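Local coordinates for glycosyl hydrolase (Rhizobium leguminosarum bv. trifolii, PDB 5NDX), which probably hydrolyses O-glycosidic bonds as a family 39 glycosidase, a bacterial orthologue of human alpha-L-iduronidase, at residues Phe21-Leu32 with Phe307-Ile317. The protein carries 2 engineered substitutions. Residues are numbered along the deposited sequence; the frame is centred on the assembly and turned at random.
Sequences FWRGTGFSPAEL and FTFLSSDHAFI. Unlike the reference sequence in segment 307-317: S312 (reference Asn). With 8U8 ((2~{R},3~{S},4~{S},5~{R},6~{S})-6-(4-methyl-2-oxidanylidene-chromen-7-yl)oxy-3,4,5-tris(oxidanyl)oxane-2-carboxylic acid), chain N; 8U8 ((2~{R},3~{S},4~{S},5~{R},6~{S})-6-(4-methyl-2-oxidanylidene-chromen-7-yl)oxy-3,4,5-tris(oxidanyl)oxane-2-carboxylic acid), chain M; SO4 (sulfate ion), chain B.
F21 O, just ahead of strand 24-27, accepts L310 N at 2.9 Å and begins the seam where the first and last strands of the TIM barrel, 24-27 and 307-310, run parallel and close it. Two further backbone bonds carry the seam on past 307-310: S312 N to G24 O, long and weak, and A315 N to G26 O (3.0 Å). Water 1 sits among W22 O, L310 O and S312 OG (Asn in the reference sequence). At one end F307 turns its edge to F21 in an offset edge-to-face pair, planes at 89°, while W22 covers a face of F21. F309, its CG anti to the backbone N (chi1 -171°), brings CZ to 3.8 Å from G24 CA and lays a face against the coumarin of one bound 8U8. R23 NH1 donates to sulfate O3 at 2.7 Å. It also holds that ligand's O4; E51 O accepts NH2. Farther along, T25 OG1 and H314 ND1 lie 2.7 Å apart in a hydrogen bond, the imidazole presenting its edge and resting a face on S312 CB. F316 sets a face under F27 CA, a CH-pi contact, and stacks on W272 of the second 8U8 site. There D267 OD1 takes D313 N, R323 NH2 gives to D313 O, and D313 OD2 accepts the ligand's O5 at 2.5 Å.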
loop_
_atom_site.group_PDB
_atom_site.type_symbol
_atom_site.label_atom_id
_atom_site.label_comp_id
_atom_site.label_asym_id
_atom_site.label_seq_id
_atom_site.Cartn_x
_atom_site.Cartn_y
_atom_site.Cartn_z
ATOM N N PHE A 21 -5.326 7.753 -4.495
ATOM C CA PHE A 21 -6.482 7.082 -3.965
ATOM C C PHE A 21 -6.290 5.590 -3.593
ATOM O O PHE A 21 -7.268 4.905 -3.293
ATOM C CB PHE A 21 -7.649 7.251 -4.967
ATOM C CG PHE A 21 -7.388 6.645 -6.339
ATOM C CD1 PHE A 21 -7.533 5.289 -6.558
ATOM C CD2 PHE A 21 -6.967 7.435 -7.391
ATOM C CE1 PHE A 21 -7.256 4.736 -7.812
ATOM C CE2 PHE A 21 -6.682 6.900 -8.657
ATOM C CZ PHE A 21 -6.843 5.563 -8.863
ATOM N N TRP A 22 -5.055 5.099 -3.630
ATOM C CA TRP A 22 -4.707 3.688 -3.543
ATOM C C TRP A 22 -3.887 3.391 -2.293
ATOM O O TRP A 22 -3.180 2.367 -2.252
ATOM C CB TRP A 22 -3.849 3.267 -4.753
ATOM C CG TRP A 22 -2.630 4.164 -4.868
ATOM C CD1 TRP A 22 -1.456 4.083 -4.154
ATOM C CD2 TRP A 22 -2.520 5.312 -5.693
ATOM N NE1 TRP A 22 -0.615 5.084 -4.543
ATOM C CE2 TRP A 22 -1.255 5.871 -5.463
ATOM C CE3 TRP A 22 -3.367 5.909 -6.636
ATOM C CZ2 TRP A 22 -0.807 7.014 -6.138
ATOM C CZ3 TRP A 22 -2.932 7.038 -7.302
ATOM C CH2 TRP A 22 -1.645 7.566 -7.068
ATOM N N ARG A 23 -3.983 4.236 -1.272
ATOM C CA ARG A 23 -2.980 4.224 -0.191
ATOM C C ARG A 23 -3.437 3.322 0.951
ATOM O O ARG A 23 -3.684 3.746 2.081
ATOM C CB ARG A 23 -2.621 5.626 0.266
ATOM C CG ARG A 23 -1.818 6.450 -0.753
ATOM C CD ARG A 23 -2.206 7.935 -0.846
ATOM N NE ARG A 23 -2.080 8.461 0.339
ATOM C CZ ARG A 23 -2.786 9.296 1.064
ATOM N NH1 ARG A 23 -3.807 10.098 0.739
ATOM N NH2 ARG A 23 -2.193 9.397 2.231
ATOM N N GLY A 24 -3.526 2.051 0.632
ATOM C CA GLY A 24 -4.034 1.047 1.556
ATOM C C GLY A 24 -3.585 -0.328 1.196
ATOM O O GLY A 24 -3.372 -0.642 0.017
ATOM N N THR A 25 -3.437 -1.164 2.201
ATOM C CA THR A 25 -3.217 -2.579 1.988
ATOM C C THR A 25 -3.965 -3.329 3.099
ATOM O O THR A 25 -4.684 -2.739 3.914
ATOM C CB THR A 25 -1.689 -2.954 1.905
ATOM O OG1 THR A 25 -1.529 -4.361 1.636
ATOM C CG2 THR A 25 -0.968 -2.668 3.186
ATOM N N GLY A 26 -3.824 -4.627 3.100
ATOM C CA GLY A 26 -4.525 -5.428 4.044
ATOM C C GLY A 26 -4.020 -6.852 4.083
ATOM O O GLY A 26 -3.169 -7.260 3.274
ATOM N N PHE A 27 -4.522 -7.579 5.081
ATOM C CA PHE A 27 -4.193 -8.987 5.306
ATOM C C PHE A 27 -5.190 -9.604 6.308
ATOM O O PHE A 27 -6.093 -8.921 6.817
ATOM C CB PHE A 27 -2.754 -9.176 5.786
ATOM C CG PHE A 27 -2.452 -8.508 7.097
ATOM C CD1 PHE A 27 -2.718 -9.143 8.304
ATOM C CD2 PHE A 27 -1.916 -7.253 7.125
ATOM C CE1 PHE A 27 -2.460 -8.523 9.505
ATOM C CE2 PHE A 27 -1.625 -6.630 8.327
ATOM C CZ PHE A 27 -1.920 -7.273 9.523
ATOM N N SER A 28 -5.016 -10.913 6.517
ATOM C CA SER A 28 -5.804 -11.715 7.413
ATOM C C SER A 28 -4.868 -12.799 7.974
ATOM O O SER A 28 -3.972 -13.231 7.261
ATOM C CB SER A 28 -6.958 -12.358 6.660
ATOM O OG SER A 28 -7.855 -12.866 7.601
ATOM N N PRO A 29 -5.024 -13.230 9.228
ATOM C CA PRO A 29 -5.941 -12.687 10.214
ATOM C C PRO A 29 -5.266 -11.670 11.113
ATOM O O PRO A 29 -4.034 -11.468 11.067
ATOM C CB PRO A 29 -6.311 -13.940 11.043
ATOM C CG PRO A 29 -4.997 -14.646 11.151
ATOM C CD PRO A 29 -4.411 -14.486 9.728
ATOM N N ALA A 30 -6.086 -11.080 11.972
ATOM C CA ALA A 30 -5.676 -9.992 12.856
ATOM C C ALA A 30 -4.558 -10.364 13.810
ATOM O O ALA A 30 -3.759 -9.505 14.190
ATOM C CB ALA A 30 -6.879 -9.484 13.636
ATOM N N GLU A 31 -4.478 -11.638 14.164
ATOM C CA GLU A 31 -3.425 -12.131 15.059
ATOM C C GLU A 31 -2.023 -11.862 14.531
ATOM O O GLU A 31 -1.094 -11.725 15.336
ATOM C CB GLU A 31 -3.562 -13.652 15.302
ATOM C CG GLU A 31 -4.682 -14.040 16.249
ATOM C CD GLU A 31 -6.071 -14.080 15.609
ATOM O OE1 GLU A 31 -6.201 -13.846 14.381
ATOM O OE2 GLU A 31 -7.054 -14.346 16.356
ATOM N N LEU A 32 -1.841 -11.769 13.207
ATOM C CA LEU A 32 -0.508 -11.408 12.673
ATOM C C LEU A 32 -0.025 -10.105 13.193
ATOM O O LEU A 32 1.186 -9.927 13.314
ATOM C CB LEU A 32 -0.471 -11.389 11.140
ATOM C CG LEU A 32 -0.728 -12.720 10.468
ATOM C CD1 LEU A 32 -0.639 -12.511 8.966
ATOM C CD2 LEU A 32 0.239 -13.788 10.951
ATOM N N PHE A 307 -15.279 7.693 -7.472
ATOM C CA PHE A 307 -14.380 6.609 -7.059
ATOM C C PHE A 307 -13.362 7.188 -6.084
ATOM O O PHE A 307 -12.682 8.121 -6.413
ATOM C CB PHE A 307 -13.680 5.925 -8.228
ATOM C CG PHE A 307 -12.973 4.678 -7.819
ATOM C CD1 PHE A 307 -13.655 3.465 -7.742
ATOM C CD2 PHE A 307 -11.641 4.724 -7.438
ATOM C CE1 PHE A 307 -12.998 2.329 -7.298
ATOM C CE2 PHE A 307 -10.973 3.588 -7.027
ATOM C CZ PHE A 307 -11.664 2.387 -6.953
ATOM N N THR A 308 -13.262 6.628 -4.890
ATOM C CA THR A 308 -12.549 7.270 -3.793
ATOM C C THR A 308 -11.355 6.518 -3.199
ATOM O O THR A 308 -10.437 7.173 -2.659
ATOM C CB THR A 308 -13.586 7.593 -2.675
ATOM O OG1 THR A 308 -14.545 8.516 -3.214
ATOM C CG2 THR A 308 -12.963 8.240 -1.468
ATOM N N PHE A 309 -11.390 5.189 -3.182
ATOM C CA PHE A 309 -10.318 4.422 -2.579
ATOM C C PHE A 309 -10.202 3.041 -3.226
ATOM O O PHE A 309 -11.190 2.418 -3.564
ATOM C CB PHE A 309 -10.574 4.308 -1.094
ATOM C CG PHE A 309 -9.465 3.718 -0.291
ATOM C CD1 PHE A 309 -8.243 4.315 -0.247
ATOM C CD2 PHE A 309 -9.699 2.634 0.514
ATOM C CE1 PHE A 309 -7.229 3.819 0.547
ATOM C CE2 PHE A 309 -8.700 2.111 1.317
ATOM C CZ PHE A 309 -7.442 2.696 1.309
ATOM N N LEU A 310 -8.969 2.618 -3.412
ATOM C CA LEU A 310 -8.636 1.316 -3.992
ATOM C C LEU A 310 -7.597 0.732 -3.055
ATOM O O LEU A 310 -6.530 1.322 -2.863
ATOM C CB LEU A 310 -8.102 1.516 -5.390
ATOM C CG LEU A 310 -7.689 0.284 -6.177
ATOM C CD1 LEU A 310 -7.729 0.652 -7.635
ATOM C CD2 LEU A 310 -6.304 -0.199 -5.802
ATOM N N SER A 311 -7.923 -0.361 -2.386
ATOM C CA SER A 311 -6.976 -0.982 -1.457
ATOM C C SER A 311 -6.504 -2.297 -2.078
ATOM O O SER A 311 -7.305 -3.082 -2.555
ATOM C CB SER A 311 -7.655 -1.215 -0.113
ATOM O OG SER A 311 -6.801 -1.744 0.886
ATOM N N SER A 312 -5.217 -2.524 -2.020
ATOM C CA SER A 312 -4.593 -3.787 -2.338
ATOM C C SER A 312 -4.706 -4.715 -1.134
ATOM O O SER A 312 -4.997 -4.273 -0.046
ATOM C CB SER A 312 -3.136 -3.524 -2.708
ATOM O OG SER A 312 -3.123 -2.825 -3.922
ATOM N N ASP A 313 -4.612 -6.002 -1.325
ATOM C CA ASP A 313 -4.698 -6.929 -0.201
ATOM C C ASP A 313 -3.472 -7.835 -0.199
ATOM O O ASP A 313 -3.560 -9.041 -0.378
ATOM C CB ASP A 313 -6.002 -7.672 -0.315
ATOM C CG ASP A 313 -6.383 -8.337 0.960
ATOM O OD1 ASP A 313 -6.431 -7.648 1.998
ATOM O OD2 ASP A 313 -6.645 -9.541 0.897
ATOM N N HIS A 314 -2.313 -7.196 -0.059
ATOM C CA HIS A 314 -1.030 -7.793 -0.370
ATOM C C HIS A 314 -0.006 -7.726 0.739
ATOM O O HIS A 314 1.200 -7.879 0.479
ATOM C CB HIS A 314 -0.481 -7.288 -1.704
ATOM C CG HIS A 314 -0.087 -5.832 -1.768
ATOM N ND1 HIS A 314 -0.291 -4.903 -0.758
ATOM C CD2 HIS A 314 0.517 -5.159 -2.768
ATOM C CE1 HIS A 314 0.171 -3.730 -1.141
ATOM N NE2 HIS A 314 0.681 -3.863 -2.351
ATOM N N ALA A 315 -0.489 -7.540 1.976
ATOM C CA ALA A 315 0.405 -7.513 3.138
ATOM C C ALA A 315 0.447 -8.821 3.906
ATOM O O ALA A 315 0.903 -8.856 5.037
ATOM C CB ALA A 315 0.076 -6.318 4.047
ATOM N N PHE A 316 -0.047 -9.893 3.296
ATOM C CA PHE A 316 0.072 -11.263 3.809
ATOM C C PHE A 316 1.548 -11.565 3.892
ATOM O O PHE A 316 2.377 -10.887 3.230
ATOM C CB PHE A 316 -0.602 -12.290 2.890
ATOM C CG PHE A 316 -2.082 -12.175 2.856
ATOM C CD1 PHE A 316 -2.853 -12.838 3.785
ATOM C CD2 PHE A 316 -2.727 -11.381 1.886
ATOM C CE1 PHE A 316 -4.241 -12.719 3.769
ATOM C CE2 PHE A 316 -4.123 -11.274 1.866
ATOM C CZ PHE A 316 -4.880 -11.929 2.811
ATOM N N ILE A 317 1.890 -12.515 4.767
ATOM C CA ILE A 317 3.280 -12.954 4.959
ATOM C C ILE A 317 3.503 -14.233 4.157
ATOM O O ILE A 317 2.716 -15.115 4.274
ATOM C CB ILE A 317 3.578 -13.238 6.459
ATOM C CG1 ILE A 317 3.339 -11.973 7.264
ATOM C CG2 ILE A 317 5.007 -13.700 6.630
ATOM C CD1 ILE A 317 3.682 -12.077 8.729
HETATM C C15 8U8 N . -13.315 3.755 2.880
HETATM C C13 8U8 N . -13.267 5.080 2.438
HETATM C C14 8U8 N . -14.444 5.769 2.177
HETATM C C16 8U8 N . -14.400 7.108 1.814
HETATM O O9 8U8 N . -15.443 7.686 1.535
HETATM O O8 8U8 N . -13.207 7.735 1.636
HETATM C C11 8U8 N . -12.056 7.097 1.933
HETATM C C10 8U8 N . -10.914 7.850 1.818
HETATM C C12 8U8 N . -12.054 5.767 2.327
HETATM C C7 8U8 N . -10.819 5.190 2.629
HETATM C C8 8U8 N . -9.660 5.947 2.505
HETATM C C9 8U8 N . -9.691 7.286 2.109
HETATM O O2 8U8 N . -8.517 7.991 2.020
HETATM C C5 8U8 N . -8.565 9.442 2.066
HETATM O O1 8U8 N . -8.765 9.764 0.679
HETATM C C1 8U8 N . -8.725 11.155 0.287
HETATM C C6 8U8 N . -9.899 11.971 0.935
HETATM O O7 8U8 N . -10.938 11.370 1.273
HETATM O O6 8U8 N . -9.694 13.178 1.136
HETATM C C2 8U8 N . -7.354 11.676 0.711
HETATM O O5 8U8 N . -7.160 13.078 0.345
HETATM C C3 8U8 N . -7.159 11.478 2.232
HETATM O O4 8U8 N . -5.856 11.890 2.552
HETATM C C4 8U8 N . -7.282 9.994 2.583
HETATM O O3 8U8 N . -7.214 9.780 3.995
HETATM C C15 8U8 M . -14.773 -18.160 -1.314
HETATM C C13 8U8 M . -14.868 -17.025 -2.149
HETATM C C14 8U8 M . -15.884 -16.983 -3.107
HETATM C C16 8U8 M . -16.037 -15.862 -3.928
HETATM O O9 8U8 M . -16.934 -15.912 -4.768
HETATM O O8 8U8 M . -15.184 -14.780 -3.828
HETATM C C11 8U8 M . -14.249 -14.737 -2.823
HETATM C C10 8U8 M . -13.491 -13.573 -2.658
HETATM C C12 8U8 M . -14.070 -15.867 -1.980
HETATM C C7 8U8 M . -13.121 -15.763 -0.944
HETATM C C8 8U8 M . -12.369 -14.595 -0.779
HETATM C C9 8U8 M . -12.536 -13.496 -1.637
HETATM O O2 8U8 M . -11.843 -12.310 -1.491
HETATM C C5 8U8 M . -10.513 -12.194 -0.852
HETATM O O1 8U8 M . -9.650 -13.204 -1.397
HETATM C C1 8U8 M . -8.487 -13.499 -0.726
HETATM C C6 8U8 M . -7.567 -13.693 -1.791
HETATM O O7 8U8 M . -6.618 -14.431 -1.556
HETATM O O6 8U8 M . -7.798 -13.084 -2.821
HETATM C C2 8U8 M . -7.869 -12.366 0.150
HETATM O O5 8U8 M . -7.212 -11.416 -0.714
HETATM C C3 8U8 M . -8.921 -11.671 1.121
HETATM O O4 8U8 M . -8.613 -11.973 2.438
HETATM C C4 8U8 M . -10.386 -12.097 0.787
HETATM O O3 8U8 M . -11.309 -11.164 1.483
HETATM S S SO4 B . -4.004 12.631 -1.578
HETATM O O1 SO4 B . -3.960 13.194 -2.940
HETATM O O2 SO4 B . -2.649 12.704 -0.968
HETATM O O3 SO4 B . -4.577 11.262 -1.538
HETATM O O4 SO4 B . -4.914 13.488 -0.771
HETATM O O HOH W 1 -3.714 -0.039 -3.221
HETATM O O HOH W 2 -6.736 -0.467 3.231
#